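Local coordinates for AA10A (Thermobifida fusca, PDB 5UIZ), which is a copper-dependent lytic polysaccharide monooxygenase of family AA10 that probably cleaves crystalline polysaccharides such as cellulose by oxidation, at residues G38-P43 with I136-Q141; V153-F158 with S169-H174. One frame throughout, in Å; residues are numbered along the deposited sequence.

Contact 1: residues G38-P43 with I136-Q141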
loop_
_atom_site.group_PDB
_atom_site.type_symbol
_atom_site.label_atom_id
_atom_site.label_comp_id
_atom_site.label_asym_id
_atom_site.label_seq_id
_atom_site.Cartn_x
_atom_site.Cartn_y
_atom_site.Cartn_z
ATOM N N GLY A 38 -9.960 3.145 4.972
ATOM C CA GLY A 38 -9.778 1.712 4.630
ATOM C C GLY A 38 -8.428 1.389 3.971
ATOM O O GLY A 38 -7.480 2.182 4.040
ATOM N N SER A 39 -8.347 0.235 3.314
ATOM C CA SER A 39 -7.061 -0.302 2.839
ATOM C C SER A 39 -7.293 -1.538 2.006
ATOM O O SER A 39 -8.439 -2.056 1.923
ATOM C CB SER A 39 -6.154 -0.681 4.017
ATOM O OG SER A 39 -4.778 -0.720 3.672
ATOM N N VAL A 40 -6.200 -2.013 1.414
ATOM C CA VAL A 40 -6.207 -3.226 0.630
ATOM C C VAL A 40 -5.893 -4.323 1.651
ATOM O O VAL A 40 -4.825 -4.337 2.254
ATOM C CB VAL A 40 -5.178 -3.192 -0.507
ATOM C CG1 VAL A 40 -5.077 -4.561 -1.166
ATOM C CG2 VAL A 40 -5.571 -2.182 -1.543
ATOM N N ILE A 41 -6.880 -5.184 1.840
ATOM C CA ILE A 41 -6.867 -6.337 2.714
ATOM C C ILE A 41 -6.118 -7.519 2.081
ATOM O O ILE A 41 -5.482 -8.268 2.793
ATOM C CB ILE A 41 -8.338 -6.773 2.991
ATOM C CG1 ILE A 41 -9.112 -5.614 3.614
ATOM C CG2 ILE A 41 -8.443 -8.003 3.901
ATOM C CD1 ILE A 41 -8.328 -4.824 4.665
ATOM N N ASN A 42 -6.290 -7.714 0.771
ATOM C CA ASN A 42 -5.555 -8.718 -0.009
ATOM C C ASN A 42 -5.157 -8.118 -1.350
ATOM O O ASN A 42 -6.001 -7.591 -2.058
ATOM C CB ASN A 42 -6.370 -10.000 -0.289
ATOM C CG ASN A 42 -5.649 -10.953 -1.265
ATOM O OD1 ASN A 42 -5.874 -10.916 -2.486
ATOM N ND2 ASN A 42 -4.764 -11.759 -0.745
ATOM N N PRO A 43 -3.863 -8.163 -1.691
ATOM C CA PRO A 43 -2.701 -8.503 -0.865
ATOM C C PRO A 43 -2.519 -7.381 0.147
ATOM O O PRO A 43 -2.491 -6.231 -0.214
ATOM C CB PRO A 43 -1.549 -8.569 -1.840
ATOM C CG PRO A 43 -1.949 -7.693 -2.961
ATOM C CD PRO A 43 -3.450 -7.718 -3.027
ATOM N N ILE A 136 -7.460 -7.749 -6.061
ATOM C CA ILE A 136 -7.325 -6.723 -5.080
ATOM C C ILE A 136 -8.628 -6.619 -4.335
ATOM O O ILE A 136 -9.668 -6.380 -4.943
ATOM C CB ILE A 136 -7.014 -5.390 -5.722
ATOM C CG1 ILE A 136 -5.721 -5.528 -6.564
ATOM C CG2 ILE A 136 -6.980 -4.301 -4.655
ATOM C CD1 ILE A 136 -4.613 -4.520 -6.326
ATOM N N HIS A 137 -8.563 -6.770 -3.013
ATOM C CA HIS A 137 -9.731 -6.599 -2.147
ATOM C C HIS A 137 -9.499 -5.379 -1.203
ATOM O O HIS A 137 -8.579 -5.346 -0.354
ATOM C CB HIS A 137 -9.966 -7.908 -1.402
ATOM C CG HIS A 137 -10.972 -7.820 -0.329
ATOM N ND1 HIS A 137 -10.979 -8.693 0.731
ATOM C CD2 HIS A 137 -12.001 -6.958 -0.134
ATOM C CE1 HIS A 137 -11.986 -8.382 1.525
ATOM N NE2 HIS A 137 -12.599 -7.311 1.044
ATOM N N LEU A 138 -10.341 -4.392 -1.398
ATOM C CA LEU A 138 -10.328 -3.175 -0.656
ATOM C C LEU A 138 -11.469 -3.277 0.322
ATOM O O LEU A 138 -12.554 -3.775 -0.008
ATOM C CB LEU A 138 -10.558 -1.972 -1.599
ATOM C CG LEU A 138 -10.374 -0.624 -0.861
ATOM C CD1 LEU A 138 -8.949 -0.146 -1.120
ATOM C CD2 LEU A 138 -11.366 0.476 -1.179
ATOM N N TYR A 139 -11.227 -2.816 1.544
ATOM C CA TYR A 139 -12.259 -2.653 2.522
ATOM C C TYR A 139 -12.304 -1.182 2.845
ATOM O O TYR A 139 -11.291 -0.601 3.169
ATOM C CB TYR A 139 -11.955 -3.443 3.778
ATOM C CG TYR A 139 -12.974 -3.319 4.880
ATOM C CD1 TYR A 139 -14.237 -3.849 4.740
ATOM C CD2 TYR A 139 -12.651 -2.763 6.120
ATOM C CE1 TYR A 139 -15.184 -3.765 5.748
ATOM C CE2 TYR A 139 -13.585 -2.731 7.165
ATOM C CZ TYR A 139 -14.861 -3.229 6.949
ATOM O OH TYR A 139 -15.822 -3.160 7.963
ATOM N N ASP A 140 -13.495 -0.615 2.808
ATOM C CA ASP A 140 -13.699 0.784 3.141
ATOM C C ASP A 140 -14.869 0.856 4.098
ATOM O O ASP A 140 -16.006 0.683 3.673
ATOM C CB ASP A 140 -14.037 1.542 1.852
ATOM C CG ASP A 140 -14.532 2.984 2.129
ATOM O OD1 ASP A 140 -14.293 3.507 3.240
ATOM O OD2 ASP A 140 -15.192 3.550 1.242
ATOM N N GLN A 141 -14.617 1.138 5.374
ATOM C CA GLN A 141 -15.703 1.127 6.384
ATOM C C GLN A 141 -16.748 2.218 6.155
ATOM O O GLN A 141 -17.915 2.011 6.446
ATOM C CB GLN A 141 -15.140 1.209 7.819
ATOM C CG GLN A 141 -15.969 0.503 8.914
ATOM C CD GLN A 141 -17.042 1.363 9.555
ATOM O OE1 GLN A 141 -17.031 2.595 9.447
ATOM N NE2 GLN A 141 -17.970 0.713 10.248
#

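Contact 2: residues V153-F158 with S169-H174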
loop_
_atom_site.group_PDB
_atom_site.type_symbol
_atom_site.label_atom_id
_atom_site.label_comp_id
_atom_site.label_asym_id
_atom_site.label_seq_id
_atom_site.Cartn_x
_atom_site.Cartn_y
_atom_site.Cartn_z
ATOM N N VAL A 153 2.570 -1.889 -10.554
ATOM C CA VAL A 153 3.434 -2.951 -10.032
ATOM C C VAL A 153 4.878 -2.660 -10.453
ATOM O O VAL A 153 5.140 -2.206 -11.618
ATOM C CB VAL A 153 3.013 -4.383 -10.482
ATOM C CG1 VAL A 153 3.809 -5.430 -9.717
ATOM C CG2 VAL A 153 1.545 -4.635 -10.154
ATOM N N THR A 154 5.799 -2.923 -9.533
ATOM C CA THR A 154 7.213 -2.759 -9.816
ATOM C C THR A 154 7.670 -3.621 -11.041
ATOM O O THR A 154 7.134 -4.698 -11.295
ATOM C CB THR A 154 8.089 -3.124 -8.596
ATOM O OG1 THR A 154 7.637 -4.336 -8.014
ATOM C CG2 THR A 154 7.996 -2.017 -7.546
ATOM N N LYS A 155 8.622 -3.087 -11.785
ATOM C CA LYS A 155 9.188 -3.721 -12.975
ATOM C C LYS A 155 10.145 -4.842 -12.583
ATOM O O LYS A 155 10.796 -4.750 -11.547
ATOM C CB LYS A 155 9.936 -2.698 -13.796
ATOM C CG LYS A 155 9.032 -1.939 -14.703
ATOM C CD LYS A 155 9.381 -0.490 -14.921
ATOM C CE LYS A 155 10.829 -0.190 -15.224
ATOM N NZ LYS A 155 10.849 1.219 -15.760
ATOM N N GLN A 156 10.204 -5.921 -13.380
ATOM C CA GLN A 156 11.224 -6.963 -13.188
ATOM C C GLN A 156 12.621 -6.349 -13.140
ATOM O O GLN A 156 12.917 -5.511 -13.941
ATOM C CB GLN A 156 11.195 -8.036 -14.298
ATOM C CG GLN A 156 11.924 -9.326 -13.864
ATOM C CD GLN A 156 11.238 -10.037 -12.668
ATOM O OE1 GLN A 156 10.044 -9.866 -12.411
ATOM N NE2 GLN A 156 12.012 -10.829 -11.923
ATOM N N GLY A 157 13.457 -6.779 -12.184
ATOM C CA GLY A 157 14.747 -6.147 -11.908
ATOM C C GLY A 157 14.692 -5.281 -10.639
ATOM O O GLY A 157 15.692 -5.062 -10.005
ATOM N N PHE A 158 13.532 -4.733 -10.298
ATOM C CA PHE A 158 13.421 -3.952 -9.095
ATOM C C PHE A 158 13.615 -4.804 -7.845
ATOM O O PHE A 158 13.051 -5.898 -7.740
ATOM C CB PHE A 158 12.046 -3.267 -9.036
ATOM C CG PHE A 158 11.898 -2.351 -7.853
ATOM C CD1 PHE A 158 12.514 -1.120 -7.845
ATOM C CD2 PHE A 158 11.210 -2.739 -6.736
ATOM C CE1 PHE A 158 12.374 -0.236 -6.768
ATOM C CE2 PHE A 158 11.102 -1.874 -5.642
ATOM C CZ PHE A 158 11.695 -0.627 -5.679
ATOM N N SER A 169 10.169 3.098 -11.214
ATOM C CA SER A 169 10.212 1.655 -10.923
ATOM C C SER A 169 8.831 0.948 -11.153
ATOM O O SER A 169 8.748 -0.257 -11.191
ATOM C CB SER A 169 10.711 1.417 -9.480
ATOM O OG SER A 169 9.740 1.756 -8.485
ATOM N N LEU A 170 7.771 1.726 -11.307
ATOM C CA LEU A 170 6.420 1.201 -11.379
ATOM C C LEU A 170 5.844 1.252 -12.789
ATOM O O LEU A 170 6.089 2.220 -13.522
ATOM C CB LEU A 170 5.535 2.059 -10.495
ATOM C CG LEU A 170 5.745 1.868 -9.013
ATOM C CD1 LEU A 170 4.856 2.902 -8.336
ATOM C CD2 LEU A 170 5.348 0.485 -8.545
ATOM N N GLU A 171 5.039 0.263 -13.156
ATOM C CA GLU A 171 4.218 0.419 -14.365
ATOM C C GLU A 171 2.761 0.225 -14.052
ATOM O O GLU A 171 2.415 -0.619 -13.248
ATOM C CB GLU A 171 4.628 -0.579 -15.437
ATOM C CG GLU A 171 5.903 -0.166 -16.167
ATOM C CD GLU A 171 6.408 -1.220 -17.159
ATOM O OE1 GLU A 171 6.042 -2.431 -17.016
ATOM O OE2 GLU A 171 7.178 -0.833 -18.075
ATOM N N LEU A 172 1.921 1.013 -14.693
ATOM C CA LEU A 172 0.488 0.925 -14.520
ATOM C C LEU A 172 0.024 -0.343 -15.190
ATOM O O LEU A 172 0.325 -0.545 -16.369
ATOM C CB LEU A 172 -0.155 2.152 -15.151
ATOM C CG LEU A 172 -1.673 2.198 -15.099
ATOM C CD1 LEU A 172 -2.128 2.294 -13.670
ATOM C CD2 LEU A 172 -2.114 3.413 -15.905
ATOM N N VAL A 173 -0.553 -1.264 -14.410
ATOM C CA VAL A 173 -1.050 -2.531 -14.948
ATOM C C VAL A 173 -2.602 -2.635 -14.979
ATOM O O VAL A 173 -3.148 -3.574 -15.560
ATOM C CB VAL A 173 -0.520 -3.751 -14.182
ATOM C CG1 VAL A 173 0.969 -3.814 -14.248
ATOM C CG2 VAL A 173 -0.985 -3.796 -12.748
ATOM N N HIS A 174 -3.266 -1.737 -14.261
ATOM C CA HIS A 174 -4.687 -1.748 -14.166
ATOM C C HIS A 174 -5.274 -0.414 -13.821
ATOM O O HIS A 174 -4.750 0.362 -13.024
ATOM C CB HIS A 174 -5.169 -2.808 -13.189
ATOM C CG HIS A 174 -6.584 -3.201 -13.418
ATOM N ND1 HIS A 174 -6.949 -4.167 -14.330
ATOM C CD2 HIS A 174 -7.731 -2.750 -12.855
ATOM C CE1 HIS A 174 -8.267 -4.300 -14.311
ATOM N NE2 HIS A 174 -8.763 -3.456 -13.413
#

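Contact 1: residues G38-P43 with I136-Q141
A classic beta bulge interrupts the antiparallel pairing of strand 38-42 with strand 133-140, where Ile41 and Asn42 together face His137. The pair belongs to the three-stranded sheet of the LPMO beta-sandwich, with strand 38-42 at its edge, directly after the copper ligand His37. Ser39 and Tyr139 form a hydrogen-bonded pair, Tyr139 N giving a nearly straight bond to Ser39 O (2.9 Å). At the bulge, His137 O takes the N-H of Ile41 at 2.8 Å and a weak, longer bond from Asn42 N, while His137 N returns a bond to Asn42 O.

The extra residue turns Ile41 toward the neighbouring strand. Its CB sits over one face of the His137 imidazole, offset toward the rim, in a CH-pi contact (4.3 Å to the ring centroid, 23° off the normal). CG1, anti to the carbonyl carbon (chi1 -58°), runs beside the Tyr139 side chain, Ile41 CG1 lying 3.6 Å from Tyr139 CB; CG2 stays near His137 ND1. A beta-branched aliphatic chain suits this place, since it covers ring and methylene at once. His137 NE2 is held by Asn184 of the next strand.

On the face bearing Val40 and Leu138, apolar chains turn inward to meet Leu215 of strand 211-221; Val40 CG2 lies 4.0 Å from Leu138 CD1. Asp140, whose OD2 accepts the backbone N-H of the copper ligand His144, ends the pairing beside the metal site. Across from it, Gly38 has no side chain, and the strands come close: Gly38 CA approaches Tyr139 O to 3.1 Å in a CA-H...O contact.

Contact 2: residues V153-F158 with S169-H174
Ser169 meets the Phe158 ring with its methylene, Ser169 CB lying 3.5 Å from Phe158 CD1 in an oblique approach. A small residue suits this close fit, and its hydroxyl, set between the backbone N and the carbonyl carbon (chi1 73°), bonds to Thr166 O. Ser169 O takes the N-H of Lys155 at 2.9 Å and also receives a CA-H...O contact from Thr154.

Leu170 pairs with Thr154 at a non-hydrogen-bonded position. Its end comes close to the partner, Leu170 CD2 lying 3.6 Å from Thr154 N and also against Thr154 CG2, and the side chain also packs on Leu105 and Leu165; the buried Thr154 hydroxyl is satisfied by His198 and Val199 N. This is the end of an antiparallel pair, strands 146-154 and 170-175, in the larger sheet of the LPMO fold; past Thr154 the chain leaves through a type II turn from Lys155 to Phe158, with Gly157 supplying the positive phi (104°).

Glu171 carries the two-way bonding with Val153: Glu171 N gives an N-H...O bond to Val153 O, and Glu171 O accepts Val153 N. The acidic side chain, at the surface, is crossed at about a right angle by the Lys155 aliphatic chain, Lys155 CG lying 3.7 Å from Glu171 CD. The charged ends do not meet, and Lys155 NZ bonds instead to Asp168 O.

Val173 then turns toward the partner, its CG2 3.7 Å from Val153 CG2.

Contact 1 and contact 2 each join antiparallel strands, but of different sheets: the three-stranded sheet holds 38-42 with 133-140, and the larger mixed sheet holds 146-154 with 170-175. Strands 133-140 and 146-154 follow each other in the chain, linking the two, whose centres stand about 20 Å apart with nearest atoms about 7 Å apart. Contact 1 is mostly buried and ends at the copper site; its side chains are mixed, with Val40, Ile136 and Leu138 on the inner face and a buried aspartate beside the metal ligands. Contact 2, away from that site, is only partly buried: charged Lys155 and Glu171 meet through their aliphatic parts, while the buried Leu170 and Thr154 pack on the other face.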